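PDB 3HIN: putative 3-hydroxybutyryl-CoA dehydratase from Rhodopseudomonas palustris, which probably acts as a lyase on acyl-CoA thioesters, in the manner of enoyl-CoA hydratases. Local coordinates for residues D21-I29 with Y198-A209; V107-I118 with A128-Y139. All coordinates share one frame; numbering follows the deposited sequence.

Both contacts reach the same crotonase-type mixed sheet, and contact 2 goes on into a second, small sheet. In contact 1, helix 197-208 leans on the hairpin 21-29 at one side of the large sheet, a partly buried interface of methyl groups and a proline ring. Contact 2, nearer the centre of the chain, is buried and is built on parallel backbone hydrogen bonds, to which two side-chain acceptors, His129 ND1 and Ser136 OG, are added. The helix of contact 1 also packs on contact 2, where Ile110 and Val132 meet Lys200, Ala201, Leu204 and Gly205, so one helix spans the middle of the sheet and its edge hairpin.

Contact 1. Residues D21-I29 with Y198-A209; sequences DTVGPVLTI and YDKALELGNRVA
Val26 packs on Leu202 and Gly205, where helix 197-208 packs on the β-hairpin that starts the crotonase-type sheet. The hairpin closes with a type II' turn from Val23 to Val26. Strand 26-29 runs roughly antiparallel to the helix, at about 150°, its axis 9.2 Å from that of residues 198-208. Val26 can be followed outward atom by atom. Its CB lies 3.8 Å from Leu202 CD1, and the same methyl is met by CG1, at 3.7 Å from Leu202 CD1. The other branch, CG2, placed anti to the carbonyl carbon and beside the backbone N, faces the helix backbone, 3.8 Å from Gly205 C, with the Asn206 side chain crossing beside it. Gly205 brings no side chain to this spot, which lets the valine come right up to the helix.

Leu202 CG, anti to its own N (chi1 -168°), sends both methyls to the hairpin: CD1 also lies 4.1 Å from Thr28 CG2, while CD2 is 4.3 Å from Val23 CG1. A water 2.9 Å from Tyr198 OH also lies near Thr28 OG1, but too close for that bond to be relied on. In the next strand of the sheet, 61-66, Val63 is touched by both Val26 and Ala201. At the turn, Pro25 CG sits 3.6 Å from Ala209 CB.

Contact 2. Residues V107-I118 with A128-Y139; sequences VPVIAALKGAVI and AHIRVAEASAYY
His129 meets the backbone of Val109 in a β-α-β crossover: Val109 begins strand 109-113, His129 directly precedes the parallel strand 130-134, and the connection passes through strand 116-118 and helix 120-127. With CG anti to its carbonyl carbon (chi1 -53°), the imidazole presents ND1 edge-on to Val109 N, 2.8 Å away and nearly straight at 171°. Its NE2 is held by Gln103 O, so both ring nitrogens are engaged and the ring's rotation is fixed. Val109 O accepts from both His129 N and Ile130 N, and the regular parallel bonds then run on to Glu134 N, which donates to Leu113 O.

Leu113 lies alongside Arg131, its CD1 3.8 Å from Arg131 CB. The same methyl touches the edge of the Tyr139 ring, 3.6 Å from Tyr139 OH. Ile110 CG2 rests 4.0 Å from Val132 CG2, the two pointing the same way. Past Leu113 the register shifts by two at the type I turn from Glu134 to Ala137; there Ser136 OG accepts from Gly115 N at 2.9 Å. Tyr138 takes the cramped chi1 of 59°, which swings its ring over Ala116: CA stands 3.8 Å from the ring centroid in a CH-pi contact, while Ala116 CB lies 3.3 Å from Tyr138 OH. Ile118 CG2 lies 4.0 Å from Tyr138 CE1. A serine in place of Tyr138 would probably leave Ala116 CA without the ring over it and Ile118 CG2 without its apolar neighbour.

Lys114 NZ turns to Gly66 O, and Glu134 OE2 to Ala197 N. Strand 61-66 pairs with the other edge of 109-113; helix 197-208 packs on the Ile110 and Val132 face, and helix 120-127 on the Leu113 side.

Contact 1. Residues D21-I29 with Y198-A209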
# COMPACT_ATOMS: atom_id res chain seq x y z
N ASP A 21 -16.81 -32.15 -9.62
CA ASP A 21 -16.80 -33.59 -9.29
C ASP A 21 -15.76 -33.80 -8.21
O ASP A 21 -15.02 -32.90 -7.87
CB ASP A 21 -16.46 -34.44 -10.52
CG ASP A 21 -17.04 -35.84 -10.45
OD1 ASP A 21 -17.77 -36.21 -9.48
OD2 ASP A 21 -16.74 -36.60 -11.38
N THR A 22 -15.68 -35.03 -7.74
CA THR A 22 -14.73 -35.42 -6.73
C THR A 22 -14.12 -36.66 -7.32
O THR A 22 -14.84 -37.65 -7.52
CB THR A 22 -15.48 -35.78 -5.45
OG1 THR A 22 -16.04 -34.58 -4.95
CG2 THR A 22 -14.54 -36.38 -4.38
N VAL A 23 -12.83 -36.60 -7.66
CA VAL A 23 -12.12 -37.80 -8.11
C VAL A 23 -11.09 -38.22 -7.06
O VAL A 23 -10.06 -37.56 -6.90
CB VAL A 23 -11.46 -37.59 -9.47
CG1 VAL A 23 -10.95 -38.96 -10.00
CG2 VAL A 23 -12.43 -36.96 -10.45
N GLY A 24 -11.38 -39.30 -6.32
CA GLY A 24 -10.56 -39.66 -5.16
C GLY A 24 -10.56 -38.47 -4.23
O GLY A 24 -11.61 -37.96 -3.89
N PRO A 25 -9.39 -37.99 -3.81
CA PRO A 25 -9.46 -36.90 -2.81
C PRO A 25 -9.31 -35.50 -3.45
O PRO A 25 -8.96 -34.53 -2.76
CB PRO A 25 -8.28 -37.24 -1.90
CG PRO A 25 -7.20 -37.63 -2.92
CD PRO A 25 -8.00 -38.46 -4.01
N VAL A 26 -9.52 -35.44 -4.77
CA VAL A 26 -9.42 -34.21 -5.54
C VAL A 26 -10.80 -33.68 -5.96
O VAL A 26 -11.57 -34.34 -6.71
CB VAL A 26 -8.57 -34.40 -6.81
CG1 VAL A 26 -8.32 -33.03 -7.52
CG2 VAL A 26 -7.23 -35.04 -6.41
N LEU A 27 -11.12 -32.50 -5.45
CA LEU A 27 -12.31 -31.76 -5.86
C LEU A 27 -12.01 -31.09 -7.19
O LEU A 27 -11.11 -30.24 -7.28
CB LEU A 27 -12.65 -30.73 -4.82
CG LEU A 27 -13.94 -29.90 -5.02
CD1 LEU A 27 -15.18 -30.77 -4.78
CD2 LEU A 27 -13.92 -28.66 -4.17
N THR A 28 -12.70 -31.50 -8.24
CA THR A 28 -12.46 -30.87 -9.50
C THR A 28 -13.54 -29.88 -9.83
O THR A 28 -14.73 -30.19 -9.68
CB THR A 28 -12.26 -31.88 -10.64
OG1 THR A 28 -13.50 -32.51 -10.97
CG2 THR A 28 -11.16 -32.90 -10.22
N ILE A 29 -13.12 -28.72 -10.35
CA ILE A 29 -14.02 -27.60 -10.57
C ILE A 29 -13.90 -27.07 -11.99
O ILE A 29 -12.98 -26.32 -12.32
CB ILE A 29 -13.69 -26.45 -9.62
CG1 ILE A 29 -13.92 -26.84 -8.17
CG2 ILE A 29 -14.61 -25.27 -9.96
CD1 ILE A 29 -13.50 -25.70 -7.13
N TYR A 198 -5.39 -30.96 -17.83
CA TYR A 198 -6.29 -31.57 -16.84
C TYR A 198 -5.69 -32.85 -16.25
O TYR A 198 -5.64 -33.04 -15.03
CB TYR A 198 -7.66 -31.91 -17.46
CG TYR A 198 -8.55 -32.67 -16.52
CD1 TYR A 198 -9.32 -32.01 -15.53
CD2 TYR A 198 -8.61 -34.06 -16.59
CE1 TYR A 198 -10.13 -32.74 -14.63
CE2 TYR A 198 -9.41 -34.80 -15.75
CZ TYR A 198 -10.16 -34.16 -14.76
OH TYR A 198 -10.94 -34.95 -13.92
N ASP A 199 -5.25 -33.71 -17.15
CA ASP A 199 -4.64 -34.99 -16.78
C ASP A 199 -3.44 -34.70 -15.88
O ASP A 199 -3.34 -35.26 -14.80
CB ASP A 199 -4.24 -35.74 -18.05
CG ASP A 199 -5.44 -36.48 -18.70
OD1 ASP A 199 -6.51 -36.67 -18.05
OD2 ASP A 199 -5.29 -36.95 -19.86
N LYS A 200 -2.56 -33.81 -16.31
CA LYS A 200 -1.39 -33.48 -15.49
C LYS A 200 -1.84 -32.91 -14.12
O LYS A 200 -1.36 -33.31 -13.05
CB LYS A 200 -0.42 -32.52 -16.20
CG LYS A 200 0.79 -32.15 -15.31
CD LYS A 200 1.69 -33.42 -15.10
CE LYS A 200 3.09 -33.06 -14.59
NZ LYS A 200 3.94 -34.26 -14.34
N ALA A 201 -2.80 -32.00 -14.15
CA ALA A 201 -3.20 -31.29 -12.95
C ALA A 201 -3.75 -32.30 -12.00
O ALA A 201 -3.53 -32.18 -10.79
CB ALA A 201 -4.25 -30.21 -13.25
N LEU A 202 -4.45 -33.29 -12.54
CA LEU A 202 -5.02 -34.30 -11.68
C LEU A 202 -3.94 -35.24 -11.12
O LEU A 202 -4.01 -35.65 -9.96
CB LEU A 202 -6.11 -35.07 -12.40
CG LEU A 202 -7.00 -35.97 -11.51
CD1 LEU A 202 -7.79 -35.24 -10.44
CD2 LEU A 202 -8.00 -36.88 -12.34
N GLU A 203 -2.92 -35.59 -11.87
CA GLU A 203 -1.86 -36.33 -11.19
C GLU A 203 -1.12 -35.50 -10.12
O GLU A 203 -0.73 -36.04 -9.09
CB GLU A 203 -0.91 -37.01 -12.18
CG GLU A 203 0.04 -36.03 -12.78
CD GLU A 203 1.45 -36.59 -12.98
OE1 GLU A 203 1.57 -37.59 -13.74
OE2 GLU A 203 2.42 -35.96 -12.44
N LEU A 204 -0.93 -34.20 -10.35
CA LEU A 204 -0.40 -33.33 -9.30
C LEU A 204 -1.31 -33.30 -8.10
O LEU A 204 -0.84 -33.34 -6.98
CB LEU A 204 -0.14 -31.91 -9.78
CG LEU A 204 0.94 -31.83 -10.87
CD1 LEU A 204 1.08 -30.41 -11.33
CD2 LEU A 204 2.26 -32.25 -10.34
N GLY A 205 -2.63 -33.25 -8.31
CA GLY A 205 -3.56 -33.20 -7.13
C GLY A 205 -3.45 -34.51 -6.33
O GLY A 205 -3.40 -34.50 -5.10
N ASN A 206 -3.40 -35.65 -7.02
CA ASN A 206 -3.17 -36.93 -6.29
C ASN A 206 -1.86 -36.95 -5.50
O ASN A 206 -1.80 -37.57 -4.39
CB ASN A 206 -3.24 -38.18 -7.23
CG ASN A 206 -4.63 -38.42 -7.77
OD1 ASN A 206 -4.82 -38.58 -8.99
ND2 ASN A 206 -5.63 -38.40 -6.86
N ARG A 207 -0.83 -36.28 -6.03
CA ARG A 207 0.49 -36.23 -5.35
C ARG A 207 0.48 -35.35 -4.09
O ARG A 207 0.85 -35.82 -3.01
CB ARG A 207 1.65 -35.91 -6.34
CG ARG A 207 2.98 -35.51 -5.69
CD ARG A 207 3.62 -36.76 -4.99
NE ARG A 207 4.83 -36.38 -4.28
CZ ARG A 207 4.88 -35.72 -3.12
NH1 ARG A 207 3.77 -35.37 -2.51
NH2 ARG A 207 6.05 -35.42 -2.55
N VAL A 208 -0.01 -34.10 -4.20
CA VAL A 208 -0.12 -33.21 -3.03
C VAL A 208 -1.04 -33.85 -1.99
O VAL A 208 -0.89 -33.65 -0.78
CB VAL A 208 -0.58 -31.74 -3.37
CG1 VAL A 208 0.40 -31.08 -4.31
CG2 VAL A 208 -2.01 -31.74 -4.00
N ALA A 209 -1.96 -34.68 -2.47
CA ALA A 209 -2.93 -35.36 -1.58
C ALA A 209 -2.25 -36.23 -0.53
O ALA A 209 -2.85 -36.52 0.51
CB ALA A 209 -3.88 -36.21 -2.39
O HOH W 1 -13.45 -34.21 -12.75

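Contact 2. Residues V107-I118 with A128-Y139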
# COMPACT_ATOMS: atom_id res chain seq x y z
N VAL A 107 -6.31 -26.60 1.24
CA VAL A 107 -5.53 -27.52 0.42
C VAL A 107 -4.98 -26.87 -0.84
O VAL A 107 -5.45 -25.79 -1.25
CB VAL A 107 -6.41 -28.73 0.05
CG1 VAL A 107 -6.80 -29.44 1.34
CG2 VAL A 107 -7.62 -28.29 -0.82
N PRO A 108 -3.97 -27.52 -1.47
CA PRO A 108 -3.46 -26.78 -2.64
C PRO A 108 -4.44 -26.78 -3.82
O PRO A 108 -5.13 -27.77 -4.07
CB PRO A 108 -2.22 -27.53 -3.05
CG PRO A 108 -2.02 -28.66 -2.05
CD PRO A 108 -3.07 -28.60 -1.01
N VAL A 109 -4.42 -25.67 -4.55
CA VAL A 109 -5.24 -25.50 -5.75
C VAL A 109 -4.35 -25.49 -6.99
O VAL A 109 -3.35 -24.73 -7.06
CB VAL A 109 -6.00 -24.20 -5.68
CG1 VAL A 109 -6.88 -24.02 -6.92
CG2 VAL A 109 -6.83 -24.17 -4.40
N ILE A 110 -4.72 -26.34 -7.96
CA ILE A 110 -3.98 -26.45 -9.19
C ILE A 110 -4.90 -25.97 -10.31
O ILE A 110 -6.01 -26.45 -10.42
CB ILE A 110 -3.51 -27.96 -9.43
CG1 ILE A 110 -2.68 -28.46 -8.23
CG2 ILE A 110 -2.70 -28.11 -10.75
CD1 ILE A 110 -3.28 -29.63 -7.55
N ALA A 111 -4.41 -25.09 -11.17
CA ALA A 111 -5.21 -24.64 -12.33
C ALA A 111 -4.66 -25.29 -13.61
O ALA A 111 -3.46 -25.23 -13.89
CB ALA A 111 -5.14 -23.11 -12.43
N ALA A 112 -5.54 -25.94 -14.38
CA ALA A 112 -5.18 -26.56 -15.62
C ALA A 112 -5.46 -25.55 -16.69
O ALA A 112 -6.62 -25.16 -16.87
CB ALA A 112 -6.01 -27.89 -15.80
N LEU A 113 -4.42 -25.03 -17.36
CA LEU A 113 -4.60 -23.94 -18.32
C LEU A 113 -4.57 -24.39 -19.80
O LEU A 113 -3.75 -25.20 -20.19
CB LEU A 113 -3.58 -22.83 -18.06
CG LEU A 113 -3.44 -22.40 -16.59
CD1 LEU A 113 -2.37 -21.33 -16.54
CD2 LEU A 113 -4.75 -21.87 -16.03
N LYS A 114 -5.51 -23.92 -20.60
CA LYS A 114 -5.47 -24.17 -22.05
C LYS A 114 -6.12 -22.97 -22.71
O LYS A 114 -6.83 -22.26 -22.02
CB LYS A 114 -6.29 -25.43 -22.41
CG LYS A 114 -7.80 -25.35 -22.07
CD LYS A 114 -8.42 -26.75 -22.21
CE LYS A 114 -9.79 -26.76 -21.56
NZ LYS A 114 -10.49 -28.12 -21.59
N GLY A 115 -5.90 -22.76 -24.01
CA GLY A 115 -6.60 -21.73 -24.78
C GLY A 115 -6.50 -20.41 -24.03
O GLY A 115 -5.51 -20.11 -23.42
N ALA A 116 -7.56 -19.64 -24.03
CA ALA A 116 -7.51 -18.29 -23.46
C ALA A 116 -7.35 -18.27 -21.93
O ALA A 116 -8.04 -19.00 -21.20
CB ALA A 116 -8.76 -17.47 -23.95
N VAL A 117 -6.36 -17.51 -21.44
CA VAL A 117 -6.17 -17.27 -19.98
C VAL A 117 -5.91 -15.80 -19.89
O VAL A 117 -4.76 -15.34 -19.83
CB VAL A 117 -4.96 -18.05 -19.42
CG1 VAL A 117 -4.83 -17.79 -17.91
CG2 VAL A 117 -5.05 -19.68 -19.79
N ILE A 118 -6.96 -15.03 -19.99
CA ILE A 118 -6.73 -13.63 -20.18
C ILE A 118 -7.55 -12.78 -19.20
O ILE A 118 -8.67 -13.17 -18.86
CB ILE A 118 -6.94 -13.17 -21.67
CG1 ILE A 118 -8.40 -13.00 -22.01
CG2 ILE A 118 -6.31 -14.14 -22.69
CD1 ILE A 118 -8.63 -13.01 -23.63
N ALA A 128 -4.29 -19.41 -7.93
CA ALA A 128 -3.98 -20.82 -7.74
C ALA A 128 -2.54 -20.94 -7.27
O ALA A 128 -1.74 -20.03 -7.50
CB ALA A 128 -4.14 -21.56 -9.00
N HIS A 129 -2.21 -22.05 -6.62
CA HIS A 129 -0.86 -22.29 -6.15
C HIS A 129 0.07 -22.83 -7.18
O HIS A 129 1.24 -22.51 -7.16
CB HIS A 129 -0.88 -23.25 -4.95
CG HIS A 129 -1.80 -22.78 -3.90
ND1 HIS A 129 -2.94 -23.45 -3.55
CD2 HIS A 129 -1.82 -21.61 -3.22
CE1 HIS A 129 -3.60 -22.74 -2.64
NE2 HIS A 129 -2.94 -21.62 -2.43
N ILE A 130 -0.45 -23.71 -8.03
CA ILE A 130 0.31 -24.32 -9.16
C ILE A 130 -0.53 -24.17 -10.43
O ILE A 130 -1.74 -24.34 -10.40
CB ILE A 130 0.54 -25.77 -8.88
CG1 ILE A 130 1.40 -25.95 -7.61
CG2 ILE A 130 1.13 -26.59 -10.11
CD1 ILE A 130 1.43 -27.41 -7.15
N ARG A 131 0.11 -23.90 -11.54
CA ARG A 131 -0.59 -23.81 -12.82
C ARG A 131 0.13 -24.82 -13.69
O ARG A 131 1.39 -24.94 -13.61
CB ARG A 131 -0.48 -22.36 -13.38
CG ARG A 131 -1.37 -21.29 -12.73
CD ARG A 131 -0.78 -19.85 -12.85
NE ARG A 131 0.47 -19.81 -12.08
CZ ARG A 131 0.53 -19.82 -10.74
NH1 ARG A 131 1.73 -19.89 -10.11
NH2 ARG A 131 -0.59 -19.75 -10.00
N VAL A 132 -0.64 -25.55 -14.51
CA VAL A 132 -0.13 -26.44 -15.53
C VAL A 132 -0.72 -25.91 -16.83
O VAL A 132 -1.97 -25.72 -16.92
CB VAL A 132 -0.57 -27.90 -15.34
CG1 VAL A 132 0.18 -28.75 -16.32
CG2 VAL A 132 -0.29 -28.38 -13.95
N ALA A 133 0.15 -25.63 -17.79
CA ALA A 133 -0.25 -25.07 -19.06
C ALA A 133 -0.03 -26.08 -20.20
O ALA A 133 1.10 -26.57 -20.37
CB ALA A 133 0.46 -23.75 -19.34
N GLU A 134 -1.13 -26.41 -20.90
CA GLU A 134 -1.12 -27.04 -22.25
C GLU A 134 -0.54 -26.12 -23.34
O GLU A 134 -0.56 -24.90 -23.16
CB GLU A 134 -2.58 -27.29 -22.69
CG GLU A 134 -3.00 -28.64 -22.51
CD GLU A 134 -4.48 -28.85 -22.77
OE1 GLU A 134 -5.04 -28.54 -23.85
OE2 GLU A 134 -5.04 -29.43 -21.84
N ALA A 135 -0.11 -26.67 -24.49
CA ALA A 135 0.49 -25.81 -25.51
C ALA A 135 -0.41 -24.65 -25.96
O ALA A 135 0.10 -23.60 -26.34
CB ALA A 135 0.90 -26.62 -26.71
N SER A 136 -1.75 -24.83 -25.94
CA SER A 136 -2.68 -23.84 -26.52
C SER A 136 -2.91 -22.63 -25.58
O SER A 136 -3.50 -21.61 -25.98
CB SER A 136 -4.03 -24.50 -26.80
OG SER A 136 -4.58 -24.90 -25.53
N ALA A 137 -2.43 -22.71 -24.34
CA ALA A 137 -2.77 -21.67 -23.33
C ALA A 137 -2.07 -20.42 -23.80
O ALA A 137 -0.93 -20.48 -24.32
CB ALA A 137 -2.31 -22.11 -21.93
N TYR A 138 -2.74 -19.28 -23.67
CA TYR A 138 -2.09 -18.01 -23.98
C TYR A 138 -2.58 -16.94 -23.02
O TYR A 138 -3.72 -17.02 -22.55
CB TYR A 138 -2.31 -17.59 -25.45
CG TYR A 138 -3.76 -17.42 -25.85
CD1 TYR A 138 -4.36 -16.18 -25.79
CD2 TYR A 138 -4.53 -18.50 -26.31
CE1 TYR A 138 -5.68 -16.00 -26.16
CE2 TYR A 138 -5.88 -18.33 -26.72
CZ TYR A 138 -6.43 -17.07 -26.63
OH TYR A 138 -7.73 -16.82 -26.98
N TYR A 139 -1.72 -15.97 -22.74
CA TYR A 139 -1.87 -15.06 -21.61
C TYR A 139 -1.89 -13.62 -22.09
O TYR A 139 -1.12 -13.24 -23.04
CB TYR A 139 -0.68 -15.16 -20.68
CG TYR A 139 -0.40 -16.55 -20.20
CD1 TYR A 139 -1.21 -17.14 -19.20
CD2 TYR A 139 0.63 -17.31 -20.76
CE1 TYR A 139 -0.99 -18.41 -18.77
CE2 TYR A 139 0.89 -18.64 -20.32
CZ TYR A 139 0.08 -19.15 -19.31
OH TYR A 139 0.27 -20.42 -18.84